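Local structure of uncharacterized protein (Porphyromonas gingivalis, 1ZBS) at residues Phe154-Leu159 and Ala170-Glu174; Val149-Phe154 and Leu215-Phe220. The protein is uncharacterized but is probably a sugar kinase that phosphorylates N-acetylglucosamine with ATP. One frame throughout, in Å; residues are numbered along the deposited sequence.

Interaction 1. Residues Phe154-Leu159 and Ala170-Glu174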
# COMPACT_ATOMS: atom_id res chain seq x y z
N PHE A 154 8.53 2.17 -7.73
CA PHE A 154 8.94 2.09 -9.12
C PHE A 154 7.81 1.97 -10.14
O PHE A 154 7.71 2.80 -11.05
CB PHE A 154 9.91 0.92 -9.29
CG PHE A 154 10.41 0.76 -10.69
CD1 PHE A 154 11.29 1.69 -11.24
CD2 PHE A 154 9.99 -0.30 -11.47
CE1 PHE A 154 11.73 1.54 -12.55
CE2 PHE A 154 10.43 -0.46 -12.77
CZ PHE A 154 11.31 0.47 -13.31
N ILE A 155 6.94 0.96 -10.02
CA ILE A 155 5.88 0.82 -11.00
C ILE A 155 4.91 2.01 -10.95
O ILE A 155 4.33 2.40 -11.97
CB ILE A 155 5.12 -0.55 -10.86
CG1 ILE A 155 4.11 -0.51 -9.74
CG2 ILE A 155 6.11 -1.68 -10.61
CD1 ILE A 155 2.73 -0.18 -10.25
N GLY A 156 4.76 2.62 -9.78
CA GLY A 156 3.87 3.77 -9.66
C GLY A 156 4.36 4.89 -10.56
O GLY A 156 3.63 5.36 -11.44
N SER A 157 5.59 5.33 -10.34
CA SER A 157 6.15 6.41 -11.15
C SER A 157 6.27 5.99 -12.61
O SER A 157 6.08 6.80 -13.52
CB SER A 157 7.52 6.79 -10.61
OG SER A 157 8.36 5.66 -10.63
N LEU A 158 6.61 4.73 -12.84
CA LEU A 158 6.75 4.24 -14.21
C LEU A 158 5.41 4.39 -14.95
O LEU A 158 5.35 4.92 -16.06
CB LEU A 158 7.15 2.77 -14.16
CG LEU A 158 7.38 2.02 -15.47
CD1 LEU A 158 8.78 2.32 -15.99
CD2 LEU A 158 7.22 0.54 -15.21
N LEU A 159 4.34 3.92 -14.33
CA LEU A 159 3.01 3.97 -14.91
C LEU A 159 2.51 5.40 -15.10
O LEU A 159 1.68 5.65 -15.97
CB LEU A 159 2.04 3.19 -14.02
CG LEU A 159 1.50 1.86 -14.56
CD1 LEU A 159 2.41 1.27 -15.63
CD2 LEU A 159 1.32 0.92 -13.39
N ALA A 170 9.11 -1.06 -21.93
CA ALA A 170 10.17 -2.05 -21.82
C ALA A 170 9.91 -2.97 -20.62
O ALA A 170 10.18 -4.17 -20.68
CB ALA A 170 11.52 -1.36 -21.66
N PHE A 171 9.38 -2.39 -19.54
CA PHE A 171 9.05 -3.10 -18.30
C PHE A 171 7.85 -4.00 -18.50
O PHE A 171 7.89 -5.20 -18.22
CB PHE A 171 8.74 -2.08 -17.18
CG PHE A 171 8.28 -2.71 -15.88
CD1 PHE A 171 9.21 -3.18 -14.95
CD2 PHE A 171 6.93 -2.82 -15.58
CE1 PHE A 171 8.79 -3.75 -13.73
CE2 PHE A 171 6.49 -3.39 -14.37
CZ PHE A 171 7.43 -3.85 -13.44
N LEU A 172 6.75 -3.42 -18.98
CA LEU A 172 5.52 -4.18 -19.18
C LEU A 172 5.68 -5.38 -20.12
O LEU A 172 5.13 -6.45 -19.85
CB LEU A 172 4.42 -3.24 -19.70
CG LEU A 172 4.01 -2.07 -18.79
CD1 LEU A 172 2.95 -1.22 -19.51
CD2 LEU A 172 3.45 -2.60 -17.47
N GLN A 173 6.43 -5.19 -21.20
CA GLN A 173 6.66 -6.25 -22.17
C GLN A 173 7.56 -7.39 -21.64
O GLN A 173 7.35 -8.56 -21.97
CB GLN A 173 7.25 -5.65 -23.46
CG GLN A 173 6.22 -4.99 -24.39
CD GLN A 173 6.86 -4.08 -25.45
OE1 GLN A 173 8.02 -4.27 -25.84
NE2 GLN A 173 6.10 -3.09 -25.92
N GLU A 174 8.54 -7.05 -20.81
CA GLU A 174 9.43 -8.06 -20.26
C GLU A 174 8.66 -9.03 -19.38
O GLU A 174 8.93 -10.24 -19.39
CB GLU A 174 10.54 -7.40 -19.45
CG GLU A 174 11.50 -8.40 -18.87
CD GLU A 174 12.65 -7.72 -18.16
OE1 GLU A 174 13.09 -6.65 -18.63
OE2 GLU A 174 13.13 -8.27 -17.14

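Interaction 2. Residues Val149-Phe154 and Leu215-Phe220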
# COMPACT_ATOMS: atom_id res chain seq x y z
N VAL A 149 8.61 -2.33 -1.34
CA VAL A 149 8.41 -0.90 -1.44
C VAL A 149 9.08 -0.32 -2.67
O VAL A 149 8.49 0.51 -3.36
CB VAL A 149 8.86 -0.19 -0.17
CG1 VAL A 149 8.78 1.33 -0.36
CG2 VAL A 149 7.97 -0.60 0.98
N LEU A 150 10.31 -0.75 -2.96
CA LEU A 150 11.00 -0.28 -4.15
C LEU A 150 10.10 -0.58 -5.34
O LEU A 150 9.92 0.24 -6.23
CB LEU A 150 12.33 -1.02 -4.33
CG LEU A 150 13.41 -0.77 -3.28
CD1 LEU A 150 14.67 -1.59 -3.64
CD2 LEU A 150 13.74 0.72 -3.23
N GLY A 151 9.53 -1.78 -5.33
CA GLY A 151 8.64 -2.19 -6.41
C GLY A 151 7.41 -1.31 -6.58
O GLY A 151 7.11 -0.89 -7.70
N ARG A 152 6.67 -1.03 -5.52
CA ARG A 152 5.48 -0.20 -5.71
C ARG A 152 5.84 1.23 -6.08
O ARG A 152 5.15 1.86 -6.88
CB ARG A 152 4.56 -0.22 -4.48
CG ARG A 152 5.06 0.51 -3.27
CD ARG A 152 3.89 0.85 -2.35
NE ARG A 152 4.31 0.91 -0.96
CZ ARG A 152 4.75 2.00 -0.34
NH1 ARG A 152 4.82 3.15 -0.99
NH2 ARG A 152 5.12 1.93 0.93
N LEU A 153 6.92 1.75 -5.50
CA LEU A 153 7.35 3.10 -5.83
C LEU A 153 7.70 3.12 -7.32
O LEU A 153 7.21 3.96 -8.08
CB LEU A 153 8.58 3.51 -4.99
CG LEU A 153 8.37 3.73 -3.49
CD1 LEU A 153 9.70 4.06 -2.83
CD2 LEU A 153 7.37 4.87 -3.25
N PHE A 154 8.53 2.17 -7.73
CA PHE A 154 8.94 2.09 -9.12
C PHE A 154 7.81 1.97 -10.14
O PHE A 154 7.71 2.80 -11.05
CB PHE A 154 9.91 0.92 -9.29
CG PHE A 154 10.41 0.76 -10.69
CD1 PHE A 154 11.29 1.69 -11.24
CD2 PHE A 154 9.99 -0.30 -11.47
CE1 PHE A 154 11.73 1.54 -12.55
CE2 PHE A 154 10.43 -0.46 -12.77
CZ PHE A 154 11.31 0.47 -13.31
N LEU A 215 15.46 6.97 -6.94
CA LEU A 215 14.31 6.31 -6.32
C LEU A 215 14.80 5.31 -5.27
O LEU A 215 14.30 5.28 -4.15
CB LEU A 215 13.46 5.60 -7.39
CG LEU A 215 12.25 4.79 -6.89
CD1 LEU A 215 11.16 4.75 -7.98
CD2 LEU A 215 12.69 3.38 -6.52
N VAL A 216 15.80 4.50 -5.63
CA VAL A 216 16.34 3.51 -4.70
C VAL A 216 17.08 4.19 -3.55
O VAL A 216 16.99 3.76 -2.40
CB VAL A 216 17.30 2.55 -5.43
CG1 VAL A 216 17.97 1.61 -4.44
CG2 VAL A 216 16.51 1.75 -6.47
N GLN A 217 17.79 5.26 -3.89
CA GLN A 217 18.55 6.04 -2.94
C GLN A 217 17.67 6.70 -1.88
O GLN A 217 17.97 6.64 -0.68
CB GLN A 217 19.34 7.11 -3.71
CG GLN A 217 19.96 8.22 -2.87
CD GLN A 217 20.61 9.29 -3.74
OE1 GLN A 217 21.72 9.11 -4.26
NE2 GLN A 217 19.91 10.40 -3.93
N ASN A 218 16.57 7.31 -2.31
CA ASN A 218 15.68 7.97 -1.37
C ASN A 218 14.99 6.99 -0.45
O ASN A 218 14.71 7.30 0.71
CB ASN A 218 14.63 8.79 -2.13
CG ASN A 218 15.26 9.88 -2.96
OD1 ASN A 218 16.34 10.37 -2.64
ND2 ASN A 218 14.58 10.28 -4.03
N SER A 219 14.72 5.79 -0.95
CA SER A 219 14.07 4.80 -0.13
C SER A 219 15.02 4.28 0.94
O SER A 219 14.63 4.10 2.09
CB SER A 219 13.56 3.64 -0.99
OG SER A 219 12.65 2.86 -0.24
N PHE A 220 16.28 4.05 0.56
CA PHE A 220 17.27 3.57 1.51
C PHE A 220 17.51 4.65 2.57
O PHE A 220 17.66 4.34 3.75
CB PHE A 220 18.61 3.25 0.82
CG PHE A 220 18.60 1.95 0.04
CD1 PHE A 220 17.50 1.09 0.07
CD2 PHE A 220 19.72 1.59 -0.71
CE1 PHE A 220 17.51 -0.10 -0.65
CE2 PHE A 220 19.74 0.40 -1.43
CZ PHE A 220 18.63 -0.46 -1.40

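Interaction 1. Residues Phe154-Leu159 and Ala170-Glu174
An apolar helix-helix contact joins the C-terminal end of helix 147-159 to the end of helix 167-174, the next helix in the chain, the centre of the contact lying about 25 Å from the centre of the chain. The two segments run at 119° to each other, their axes no closer than 11.7 Å, and side chains bridge the gap. F171 contributes the largest share, 82 Å² of the 212 Å² buried. The edge of F154 points at its face in an offset edge-to-face pair, ring centroids 5.6 Å apart and planes at 71°. L158 CD2 lies 3.4 Å from F171 CD2, and I155 CG2 3.8 Å from F171 CZ. Farther out, L159 CD1 meets L172 CD2 at 4.4 Å, where I182 of helix 179-188 touches both leucines. No hydrogen bond links the segments. F199 and F202 add further edge-to-face partners to F171, and I155 and L159 also pack on L141 and L137 of the second subunit. This is an aromatic cluster within the helical part inserted between strands 130-133 and 238-241 of the C-terminal ASKHA domain.

Interaction 2. Residues Val149-Phe154 and Leu215-Phe220
Helix 147-159 packs knob-into-hole against helix 210-229 in the C-terminal domain of this ASKHA fold, the two segments running at 133° with axes 10.3 Å apart. At the start, V149 makes a marginal contact, its CG1 4.2 Å from S219 OG. One residue on, L150 is the knob: its side chain enters the hole formed by L215, V216, S219 and F220, with CD2 3.7 Å from S219 CB and CD1 4.4 Å from F220 CE1. The hole is closed further by V244 of helix 243-247, which touches both L150 and F220. R152 is out of reach of 215-220; its NE hydrogen-bonds to Y139 O. L153 returns to the interface, where its CD1 lies 4.1 Å from S219 OG, a hydroxyl hydrogen-bonded to G145 N in the turn before the helix. No hydrogen bond crosses between the segments. Finally, L215 extends over the last turn of the segment: its CD1 approaches L153 C at 3.9 Å and, closest of all, F154 CA at 3.6 Å.

From the N terminus, the chain first completes the sheet of strands 2-7 to 91-95, then strands 111-116 to 130-133 of the second sheet, before entering helix 147-159, which both contacts use. Interaction 1 closes a short loop of ten residues when helix 167-174 folds back on the end of that helix. Interaction 2 closes a far longer one of 60 residues, rich in helix and without strand, when helix 210-229 returns to the earlier turns; the short loop therefore lies wholly within the long one. F154 takes part in both, and S157 OG lies 4.0 Å from L215 CD1, so the contacts adjoin, their centres 13 Å apart. Together they tie helix 167-174, through helix 147-159, to helix 210-229, which leads on to strand 238-241.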